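Putative Ribokinase II (Escherichia coli O6, PDB 3IQ0) probably transfers a phosphate from ATP to ribose or a related sugar, as a carbohydrate kinase of the pfkB (ribokinase) family. Local coordinates at residues 249-254 against 290-295; 35-40 against 294-299; 260-265 against 281-286. All blocks are in the same frame, centred on the assembly; numbering follows the deposited sequence.

Interaction 1: residues 249-254 against 290-295; sequences PVEEVD and AVTRRG. With ATP (adenosine-5'-triphosphate), chain G.
Val291 meets Asp254 mainly through backbone atoms. The carbonyl of Val291 accepts two N-H groups in a row. The bond from Val253 N to Val291 O is 2.7 Å and approaches almost straight on to the carbonyl, with a C=O...N angle of 164°. Asp254 N is 3.1 Å from the same Val291 O, and it comes from off the axis and tilted out of the carbonyl plane. A short CA-H...O contact runs the other way, from Val291 CA to Asp254 O. The Asp254 side chain has CG anti to the backbone N (chi1 -168°). Asp254 OD2 accepts a hydrogen bond from Gly295 N at 3.0 Å, on its anti side and 28° out of the carboxylate plane. The other oxygen, OD1, is hydrogen-bonded to Thr256. The carboxylate thus ties its own loop to the second one.

The two loops form part of the ATP site of the ribokinase fold, and each contributes a valine to the adenine pocket. Val291 and Val250 cross at about a right angle, with CG2 touching CG2. Val291 CG1 lies 3.7 Å from ATP N7, and Val250 CG2 lies 3.8 Å from ATP N1. Glu252 has an extended side chain that passes Val291 CB with its CG. Glu252 OE2 accepts a hydrogen bond from the amino group N6 of ATP at 2.8 Å.

Thr292 brings its methyl CG2 to within 3.8 Å of Val250 CB. Thr292 OG1 is hydrogen-bonded to Leu289 O. Beyond Thr292, Val253 sets CG2 against Thr292 O and CG1 against Arg294 CB.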
loop_
_atom_site.group_PDB
_atom_site.type_symbol
_atom_site.label_atom_id
_atom_site.label_comp_id
_atom_site.label_asym_id
_atom_site.label_seq_id
_atom_site.Cartn_x
_atom_site.Cartn_y
_atom_site.Cartn_z
ATOM N N PRO B 249 -16.706 32.952 3.632
ATOM C CA PRO B 249 -16.877 32.207 4.882
ATOM C C PRO B 249 -17.650 30.913 4.644
ATOM O O PRO B 249 -18.740 30.938 4.075
ATOM C CB PRO B 249 -17.641 33.193 5.760
ATOM C CG PRO B 249 -18.514 33.904 4.761
ATOM C CD PRO B 249 -17.551 34.161 3.613
ATOM N N VAL B 250 -17.083 29.783 5.067
ATOM C CA VAL B 250 -17.738 28.487 4.888
ATOM C C VAL B 250 -17.386 27.508 6.002
ATOM O O VAL B 250 -16.364 27.665 6.676
ATOM C CB VAL B 250 -17.345 27.822 3.536
ATOM C CG1 VAL B 250 -17.696 28.733 2.372
ATOM C CG2 VAL B 250 -15.864 27.494 3.526
ATOM N N GLU B 251 -18.235 26.498 6.186
ATOM C CA GLU B 251 -18.003 25.483 7.205
ATOM C C GLU B 251 -17.034 24.438 6.649
ATOM O O GLU B 251 -17.441 23.476 5.992
ATOM C CB GLU B 251 -19.328 24.822 7.618
ATOM C CG GLU B 251 -19.979 23.938 6.551
ATOM C CD GLU B 251 -21.012 24.659 5.698
ATOM O OE1 GLU B 251 -21.402 24.103 4.645
ATOM O OE2 GLU B 251 -21.440 25.768 6.086
ATOM N N GLU B 252 -15.746 24.642 6.906
ATOM C CA GLU B 252 -14.703 23.741 6.427
ATOM C C GLU B 252 -14.829 22.329 6.989
ATOM O O GLU B 252 -15.035 22.141 8.187
ATOM C CB GLU B 252 -13.331 24.314 6.779
ATOM C CG GLU B 252 -12.162 23.502 6.260
ATOM C CD GLU B 252 -10.835 24.154 6.582
ATOM O OE1 GLU B 252 -10.433 24.147 7.765
ATOM O OE2 GLU B 252 -10.201 24.688 5.651
ATOM N N VAL B 253 -14.680 21.340 6.117
ATOM C CA VAL B 253 -14.789 19.938 6.508
ATOM C C VAL B 253 -13.570 19.118 6.085
ATOM O O VAL B 253 -13.177 18.183 6.783
ATOM C CB VAL B 253 -16.054 19.306 5.891
ATOM C CG1 VAL B 253 -16.065 17.812 6.120
ATOM C CG2 VAL B 253 -17.288 19.937 6.496
ATOM N N ASP B 254 -12.984 19.469 4.943
ATOM C CA ASP B 254 -11.817 18.763 4.424
ATOM C C ASP B 254 -10.999 19.738 3.579
ATOM O O ASP B 254 -11.457 20.203 2.537
ATOM C CB ASP B 254 -12.268 17.581 3.558
ATOM C CG ASP B 254 -11.129 16.624 3.217
ATOM O OD1 ASP B 254 -9.948 17.048 3.240
ATOM O OD2 ASP B 254 -11.426 15.448 2.911
ATOM N N ALA B 290 -14.807 23.693 -2.361
ATOM C CA ALA B 290 -14.084 22.438 -2.204
ATOM C C ALA B 290 -13.992 21.933 -0.765
ATOM O O ALA B 290 -14.283 20.769 -0.489
ATOM C CB ALA B 290 -12.686 22.582 -2.785
ATOM N N VAL B 291 -13.588 22.807 0.150
ATOM C CA VAL B 291 -13.420 22.414 1.544
ATOM C C VAL B 291 -14.710 22.107 2.299
ATOM O O VAL B 291 -14.652 21.643 3.437
ATOM C CB VAL B 291 -12.619 23.487 2.346
ATOM C CG1 VAL B 291 -11.339 23.834 1.598
ATOM C CG2 VAL B 291 -13.468 24.729 2.588
ATOM N N THR B 292 -15.865 22.339 1.678
ATOM C CA THR B 292 -17.134 22.076 2.359
ATOM C C THR B 292 -17.587 20.618 2.302
ATOM O O THR B 292 -18.546 20.245 2.974
ATOM C CB THR B 292 -18.289 22.960 1.808
ATOM O OG1 THR B 292 -18.593 22.582 0.459
ATOM C CG2 THR B 292 -17.906 24.434 1.851
ATOM N N ARG B 293 -16.912 19.798 1.502
ATOM C CA ARG B 293 -17.267 18.386 1.383
ATOM C C ARG B 293 -16.082 17.475 1.676
ATOM O O ARG B 293 -14.939 17.827 1.395
ATOM C CB ARG B 293 -17.821 18.087 -0.009
ATOM C CG ARG B 293 -19.249 18.555 -0.183
ATOM C CD ARG B 293 -19.719 18.454 -1.615
ATOM N NE ARG B 293 -21.144 18.757 -1.711
ATOM C CZ ARG B 293 -21.797 18.947 -2.852
ATOM N NH1 ARG B 293 -21.153 18.870 -4.010
ATOM N NH2 ARG B 293 -23.095 19.211 -2.835
ATOM N N ARG B 294 -16.370 16.303 2.237
ATOM C CA ARG B 294 -15.335 15.343 2.603
ATOM C C ARG B 294 -14.926 14.464 1.427
ATOM O O ARG B 294 -15.769 13.985 0.667
ATOM C CB ARG B 294 -15.822 14.474 3.765
ATOM C CG ARG B 294 -14.720 13.736 4.498
ATOM C CD ARG B 294 -15.259 13.090 5.769
ATOM N NE ARG B 294 -16.357 12.172 5.471
ATOM C CZ ARG B 294 -17.040 11.492 6.387
ATOM N NH1 ARG B 294 -16.744 11.620 7.675
ATOM N NH2 ARG B 294 -18.020 10.677 6.012
ATOM N N GLY B 295 -13.623 14.245 1.290
ATOM C CA GLY B 295 -13.118 13.449 0.190
ATOM C C GLY B 295 -12.286 14.367 -0.678
ATOM O O GLY B 295 -12.766 15.417 -1.106
HETATM P PG ATP G . -2.367 22.280 -0.962
HETATM O O1G ATP G . -3.458 21.310 -0.595
HETATM O O2G ATP G . -1.023 21.845 -0.436
HETATM O O3G ATP G . -2.288 22.448 -2.479
HETATM P PB ATP G . -2.703 25.204 -0.693
HETATM O O1B ATP G . -2.086 26.000 0.416
HETATM O O2B ATP G . -2.119 25.225 -2.062
HETATM O O3B ATP G . -2.793 23.658 -0.251
HETATM P PA ATP G . -5.068 26.356 0.427
HETATM O O1A ATP G . -5.443 25.338 1.482
HETATM O O2A ATP G . -4.342 27.593 0.797
HETATM O O3A ATP G . -4.230 25.606 -0.752
HETATM O "O5'" ATP G . -6.216 26.876 -0.866
HETATM C "C5'" ATP G . -7.008 26.899 -1.966
HETATM C "C4'" ATP G . -7.648 28.263 -2.019
HETATM O "O4'" ATP G . -8.893 27.760 -1.519
HETATM C "C3'" ATP G . -7.359 29.369 -0.944
HETATM O "O3'" ATP G . -6.403 30.343 -1.325
HETATM C "C2'" ATP G . -8.706 29.879 -0.674
HETATM O "O2'" ATP G . -9.082 30.859 -1.650
HETATM C "C1'" ATP G . -9.580 28.663 -0.681
HETATM N N9 ATP G . -9.715 28.074 0.714
HETATM C C8 ATP G . -8.969 27.077 1.333
HETATM N N7 ATP G . -9.393 26.829 2.582
HETATM C C5 ATP G . -10.425 27.640 2.810
HETATM C C6 ATP G . -11.368 27.931 3.943
HETATM N N6 ATP G . -11.249 27.237 5.075
HETATM N N1 ATP G . -12.365 28.917 3.777
HETATM C C2 ATP G . -12.526 29.667 2.609
HETATM N N3 ATP G . -11.675 29.445 1.523
HETATM C C4 ATP G . -10.641 28.481 1.578
#

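Interaction 2: residues 35-40 against 294-299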
loop_
_atom_site.group_PDB
_atom_site.type_symbol
_atom_site.label_atom_id
_atom_site.label_comp_id
_atom_site.label_asym_id
_atom_site.label_seq_id
_atom_site.Cartn_x
_atom_site.Cartn_y
_atom_site.Cartn_z
ATOM N N TYR B 35 -11.379 6.218 -2.434
ATOM C CA TYR B 35 -11.812 7.465 -3.047
ATOM C C TYR B 35 -10.710 7.929 -3.986
ATOM O O TYR B 35 -9.528 7.856 -3.646
ATOM C CB TYR B 35 -12.064 8.532 -1.975
ATOM C CG TYR B 35 -13.364 8.348 -1.232
ATOM C CD1 TYR B 35 -14.577 8.708 -1.818
ATOM C CD2 TYR B 35 -13.389 7.782 0.040
ATOM C CE1 TYR B 35 -15.785 8.504 -1.159
ATOM C CE2 TYR B 35 -14.592 7.577 0.712
ATOM C CZ TYR B 35 -15.785 7.938 0.103
ATOM O OH TYR B 35 -16.980 7.717 0.744
ATOM N N PRO B 36 -11.079 8.397 -5.188
ATOM C CA PRO B 36 -10.090 8.871 -6.159
ATOM C C PRO B 36 -9.303 10.029 -5.556
ATOM O O PRO B 36 -9.881 10.918 -4.952
ATOM C CB PRO B 36 -10.949 9.323 -7.337
ATOM C CG PRO B 36 -12.178 8.504 -7.211
ATOM C CD PRO B 36 -12.441 8.504 -5.734
ATOM N N SER B 37 -7.987 10.026 -5.708
ATOM C CA SER B 37 -7.200 11.110 -5.136
ATOM C C SER B 37 -5.892 11.351 -5.888
ATOM O O SER B 37 -5.642 10.747 -6.930
ATOM C CB SER B 37 -6.923 10.818 -3.658
ATOM O OG SER B 37 -6.448 11.972 -2.986
ATOM N N GLY B 38 -5.059 12.237 -5.352
ATOM C CA GLY B 38 -3.805 12.562 -6.010
ATOM C C GLY B 38 -3.903 13.978 -6.550
ATOM O O GLY B 38 -4.736 14.263 -7.412
ATOM N N ALA B 39 -3.049 14.864 -6.041
ATOM C CA ALA B 39 -3.044 16.265 -6.443
ATOM C C ALA B 39 -3.277 16.483 -7.939
ATOM O O ALA B 39 -4.196 17.207 -8.324
ATOM C CB ALA B 39 -1.727 16.936 -6.006
ATOM N N PRO B 40 -2.455 15.865 -8.804
ATOM C CA PRO B 40 -2.657 16.063 -10.244
ATOM C C PRO B 40 -4.046 15.626 -10.712
ATOM O O PRO B 40 -4.658 16.287 -11.554
ATOM C CB PRO B 40 -1.551 15.215 -10.873
ATOM C CG PRO B 40 -0.470 15.228 -9.825
ATOM C CD PRO B 40 -1.259 15.039 -8.553
ATOM N N ARG B 294 -16.370 16.303 2.237
ATOM C CA ARG B 294 -15.335 15.343 2.603
ATOM C C ARG B 294 -14.926 14.464 1.427
ATOM O O ARG B 294 -15.769 13.985 0.667
ATOM C CB ARG B 294 -15.822 14.474 3.765
ATOM C CG ARG B 294 -14.720 13.736 4.498
ATOM C CD ARG B 294 -15.259 13.090 5.769
ATOM N NE ARG B 294 -16.357 12.172 5.471
ATOM C CZ ARG B 294 -17.040 11.492 6.387
ATOM N NH1 ARG B 294 -16.744 11.620 7.675
ATOM N NH2 ARG B 294 -18.020 10.677 6.012
ATOM N N GLY B 295 -13.623 14.245 1.290
ATOM C CA GLY B 295 -13.118 13.449 0.190
ATOM C C GLY B 295 -12.286 14.367 -0.678
ATOM O O GLY B 295 -12.766 15.417 -1.106
ATOM N N PRO B 296 -11.038 13.981 -0.980
ATOM C CA PRO B 296 -10.087 14.746 -1.793
ATOM C C PRO B 296 -10.623 15.327 -3.096
ATOM O O PRO B 296 -10.380 16.496 -3.410
ATOM C CB PRO B 296 -8.959 13.740 -2.050
ATOM C CG PRO B 296 -9.038 12.821 -0.879
ATOM C CD PRO B 296 -10.527 12.620 -0.744
HETATM N N MSE B 297 -11.355 14.518 -3.850
HETATM C CA MSE B 297 -11.874 14.951 -5.145
HETATM C C MSE B 297 -13.387 15.107 -5.170
HETATM O O MSE B 297 -13.980 15.292 -6.229
HETATM C CB MSE B 297 -11.454 13.928 -6.207
HETATM C CG MSE B 297 -11.530 14.421 -7.633
HETATM SE SE MSE B 297 -11.143 13.010 -8.868
HETATM C CE MSE B 297 -9.392 12.525 -8.215
ATOM N N GLU B 298 -14.014 15.045 -4.004
ATOM C CA GLU B 298 -15.468 15.129 -3.937
ATOM C C GLU B 298 -16.030 16.544 -3.850
ATOM O O GLU B 298 -17.244 16.736 -3.854
ATOM C CB GLU B 298 -15.959 14.304 -2.751
ATOM C CG GLU B 298 -15.370 12.901 -2.723
ATOM C CD GLU B 298 -15.617 12.138 -4.009
ATOM O OE1 GLU B 298 -16.793 11.984 -4.397
ATOM O OE2 GLU B 298 -14.634 11.694 -4.639
ATOM N N GLY B 299 -15.148 17.534 -3.783
ATOM C CA GLY B 299 -15.609 18.904 -3.676
ATOM C C GLY B 299 -15.465 19.761 -4.920
ATOM O O GLY B 299 -15.671 20.969 -4.844
HETATM O O HOH W 1 -12.148 11.693 -3.703
#
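Pro296 sets its ring atoms CB and CG against the side chain of Ser37. Ser37 OG is 3.2 Å from Pro296 CB and slightly farther from CG. The hydroxyl oxygen reaches the proline because it lies anti to the backbone N (chi1 -166°). Next along the loop, Met297, a selenomethionine here, reaches Pro36. Its chain is extended as far as SE and then bends at chi3 (-57°), which places Met297 CE 3.7 Å from Pro36 CB. Met297 CE also touches the carbonyl carbon of Pro36, and Met297 CB packs against Pro36 O.

Residues 35-37 end strand 29-37, outermost in the small four-stranded sheet of this chain. In the ribokinase fold such a sheet is the lid over the sugar site. Gly38 then takes the N-cap position of helix 39-49 of the main domain. The contact therefore packs the loop 294-299 against the point where the lid joins the core. Tyr35 also packs on Pro28 of the second subunit, consistent with the lid-to-lid dimers of ribokinase relatives.

Glu298 folds back at chi2 towards the strand. Its side chain crosses those of Tyr35 and Pro36 at about a right angle. Glu298 OE2 lies 4.1 Å from Tyr35 CD1, and the carboxylate plane is turned 55° from the ring. Glu298 OE2 is also 4.0 Å from Pro36 CD. Its charge is paired with Arg72 of helix 64-75 in a salt bridge.

One water bridges the polar groups of the two segments. It donates one hydrogen each to Pro36 O and Glu298 OE2, both at 2.7 Å. It accepts a hydrogen bond from Met297 N at 2.9 Å.

Interaction 3: residues 260-265 against 281-286. With ATP (adenosine-5'-triphosphate), chain G.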
loop_
_atom_site.group_PDB
_atom_site.type_symbol
_atom_site.label_atom_id
_atom_site.label_comp_id
_atom_site.label_asym_id
_atom_site.label_seq_id
_atom_site.Cartn_x
_atom_site.Cartn_y
_atom_site.Cartn_z
ATOM N N ASP B 260 -5.710 22.196 -5.031
ATOM C CA ASP B 260 -5.804 21.549 -6.340
ATOM C C ASP B 260 -7.004 22.097 -7.114
ATOM O O ASP B 260 -6.919 22.349 -8.312
ATOM C CB ASP B 260 -5.947 20.031 -6.179
ATOM C CG ASP B 260 -4.876 19.430 -5.271
ATOM O OD1 ASP B 260 -3.762 19.989 -5.209
ATOM O OD2 ASP B 260 -5.147 18.383 -4.632
ATOM N N CYS B 261 -8.125 22.275 -6.424
ATOM C CA CYS B 261 -9.325 22.798 -7.059
ATOM C C CYS B 261 -9.122 24.255 -7.422
ATOM O O CYS B 261 -9.495 24.686 -8.515
ATOM C CB CYS B 261 -10.529 22.640 -6.134
ATOM S SG CYS B 261 -11.136 20.931 -6.062
ATOM N N PHE B 262 -8.529 25.014 -6.507
ATOM C CA PHE B 262 -8.247 26.418 -6.771
ATOM C C PHE B 262 -7.424 26.473 -8.062
ATOM O O PHE B 262 -7.687 27.289 -8.944
ATOM C CB PHE B 262 -7.415 27.026 -5.629
ATOM C CG PHE B 262 -6.977 28.448 -5.882
ATOM C CD1 PHE B 262 -7.677 29.509 -5.336
ATOM C CD2 PHE B 262 -5.886 28.720 -6.697
ATOM C CE1 PHE B 262 -7.308 30.829 -5.594
ATOM C CE2 PHE B 262 -5.501 30.038 -6.968
ATOM C CZ PHE B 262 -6.219 31.095 -6.414
ATOM N N GLY B 263 -6.428 25.595 -8.156
ATOM C CA GLY B 263 -5.558 25.556 -9.321
ATOM C C GLY B 263 -6.257 25.211 -10.622
ATOM O O GLY B 263 -6.051 25.878 -11.641
ATOM N N GLY B 264 -7.064 24.156 -10.603
ATOM C CA GLY B 264 -7.780 23.765 -11.807
ATOM C C GLY B 264 -8.705 24.880 -12.245
ATOM O O GLY B 264 -8.785 25.210 -13.433
ATOM N N ALA B 265 -9.406 25.464 -11.278
ATOM C CA ALA B 265 -10.330 26.560 -11.559
ATOM C C ALA B 265 -9.616 27.735 -12.235
ATOM O O ALA B 265 -10.105 28.280 -13.227
ATOM C CB ALA B 265 -10.989 27.024 -10.273
ATOM N N GLN B 281 -11.410 35.413 -8.525
ATOM C CA GLN B 281 -12.581 35.276 -7.672
ATOM C C GLN B 281 -13.195 33.886 -7.846
ATOM O O GLN B 281 -13.682 33.301 -6.886
ATOM C CB GLN B 281 -13.626 36.361 -7.984
ATOM C CG GLN B 281 -14.548 36.061 -9.151
ATOM C CD GLN B 281 -15.602 37.148 -9.364
ATOM O OE1 GLN B 281 -16.368 37.482 -8.456
ATOM N NE2 GLN B 281 -15.642 37.701 -10.570
ATOM N N TYR B 282 -13.172 33.363 -9.072
ATOM C CA TYR B 282 -13.722 32.032 -9.352
ATOM C C TYR B 282 -12.867 30.939 -8.714
ATOM O O TYR B 282 -13.396 30.000 -8.120
ATOM C CB TYR B 282 -13.833 31.798 -10.862
ATOM C CG TYR B 282 -15.175 32.219 -11.422
ATOM C CD1 TYR B 282 -15.607 33.538 -11.328
ATOM C CD2 TYR B 282 -16.042 31.284 -11.988
ATOM C CE1 TYR B 282 -16.865 33.918 -11.774
ATOM C CE2 TYR B 282 -17.304 31.653 -12.438
ATOM C CZ TYR B 282 -17.709 32.973 -12.324
ATOM O OH TYR B 282 -18.967 33.347 -12.739
ATOM N N ALA B 283 -11.547 31.064 -8.839
ATOM C CA ALA B 283 -10.644 30.091 -8.238
ATOM C C ALA B 283 -10.863 30.127 -6.730
ATOM O O ALA B 283 -11.016 29.090 -6.091
ATOM C CB ALA B 283 -9.193 30.436 -8.565
ATOM N N ASN B 284 -10.882 31.335 -6.173
ATOM C CA ASN B 284 -11.080 31.538 -4.741
ATOM C C ASN B 284 -12.375 30.874 -4.275
ATOM O O ASN B 284 -12.397 30.165 -3.271
ATOM C CB ASN B 284 -11.102 33.044 -4.436
ATOM C CG ASN B 284 -11.280 33.346 -2.960
ATOM O OD1 ASN B 284 -10.718 32.671 -2.100
ATOM N ND2 ASN B 284 -12.053 34.386 -2.660
ATOM N N ALA B 285 -13.450 31.107 -5.014
ATOM C CA ALA B 285 -14.740 30.521 -4.691
ATOM C C ALA B 285 -14.685 29.003 -4.838
ATOM O O ALA B 285 -15.276 28.280 -4.039
ATOM C CB ALA B 285 -15.816 31.094 -5.598
ATOM N N CYS B 286 -13.980 28.522 -5.858
ATOM C CA CYS B 286 -13.867 27.079 -6.078
ATOM C C CYS B 286 -13.214 26.427 -4.861
ATOM O O CYS B 286 -13.730 25.456 -4.296
ATOM C CB CYS B 286 -13.037 26.788 -7.330
ATOM S SG CYS B 286 -13.038 25.043 -7.834
HETATM P PG ATP G . -2.367 22.280 -0.962
HETATM O O1G ATP G . -3.458 21.310 -0.595
HETATM O O2G ATP G . -1.023 21.845 -0.436
HETATM O O3G ATP G . -2.288 22.448 -2.479
HETATM P PB ATP G . -2.703 25.204 -0.693
HETATM O O1B ATP G . -2.086 26.000 0.416
HETATM O O2B ATP G . -2.119 25.225 -2.062
HETATM O O3B ATP G . -2.793 23.658 -0.251
HETATM P PA ATP G . -5.068 26.356 0.427
HETATM O O1A ATP G . -5.443 25.338 1.482
HETATM O O2A ATP G . -4.342 27.593 0.797
HETATM O O3A ATP G . -4.230 25.606 -0.752
HETATM O "O5'" ATP G . -6.216 26.876 -0.866
HETATM C "C5'" ATP G . -7.008 26.899 -1.966
HETATM C "C4'" ATP G . -7.648 28.263 -2.019
HETATM O "O4'" ATP G . -8.893 27.760 -1.519
HETATM C "C3'" ATP G . -7.359 29.369 -0.944
HETATM O "O3'" ATP G . -6.403 30.343 -1.325
HETATM C "C2'" ATP G . -8.706 29.879 -0.674
HETATM O "O2'" ATP G . -9.082 30.859 -1.650
HETATM C "C1'" ATP G . -9.580 28.663 -0.681
HETATM N N9 ATP G . -9.715 28.074 0.714
HETATM C C8 ATP G . -8.969 27.077 1.333
HETATM N N7 ATP G . -9.393 26.829 2.582
HETATM C C5 ATP G . -10.425 27.640 2.810
HETATM C C6 ATP G . -11.368 27.931 3.943
HETATM N N6 ATP G . -11.249 27.237 5.075
HETATM N N1 ATP G . -12.365 28.917 3.777
HETATM C C2 ATP G . -12.526 29.667 2.609
HETATM N N3 ATP G . -11.675 29.445 1.523
HETATM C C4 ATP G . -10.641 28.481 1.578
#
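Helices 258-271 and 276-290 form an antiparallel pair beside the ATP site. The first starts within the GAGD signature of the pfkB family, whose last residue is Asp260. The axes of the short segments approach to 7.8 Å at an angle of 152°. The small side chains of Ala265, Ala283 and Cys286 line the interface, consistent with this spacing.

Phe262 and Ala283 make the central contact. Ala283 CB sits over one face of the Phe262 ring, 3.6 Å from its centroid and 14° off the ring normal. This is a CH-pi contact. Phe262 CG is anti to the backbone N (chi1 175°); the far end of the side chain approaches helix 276-290. Phe262 CD1 also lies 3.4 Å from Ala283 O. Phe262 CD1 is 3.5 Å from ATP C4', so the ring packs on both the helix and the ribose.

Further along, Ala265 CB fits against Cys286 CB at 3.6 Å and also touches Ala283 CA. Cys286 SG packs on Cys261, 3.9 Å from its CB and closer to its carbonyl oxygen.

The CB of Asn284 is directed away from the first helix, and its amide meets the ligand. Asn284 OD1 accepts a hydrogen bond from the ribose hydroxyl O2' of ATP at 2.5 Å, a very short distance whose exact value is doubtful. Asn284 ND2 is hydrogen-bonded to Glu246 O, which fixes the turn of the amide.

Helix 39-49 lies against Asp260, Cys261 and Cys286. Strand 224-228 of the large sheet meets Phe262 through Ile226 and Lys228. Helix 303-312 packs on Tyr282 and Ala285.

How the interactions relate
Interactions 1 and 3 both touch ATP. The first binds the adenine and the third the ribose, and their centres are 14 Å apart. Helix 276-290 connects them directly: it carries Asn284 and runs into the loop that holds Val291. Ala290 CB also packs on Cys261 SG at 4.0 Å. Interaction 2 is a step farther from the nucleotide, with the Pro296 side chain about 9 Å from ATP. It shares Arg294 and Gly295 with interaction 1, and the two centres are 12 Å apart. Interactions 2 and 3 meet where Ala39 CA is 3.5 Å from Asp260 OD2. In sequence, interaction 3 is nested inside the loops closed by the other two.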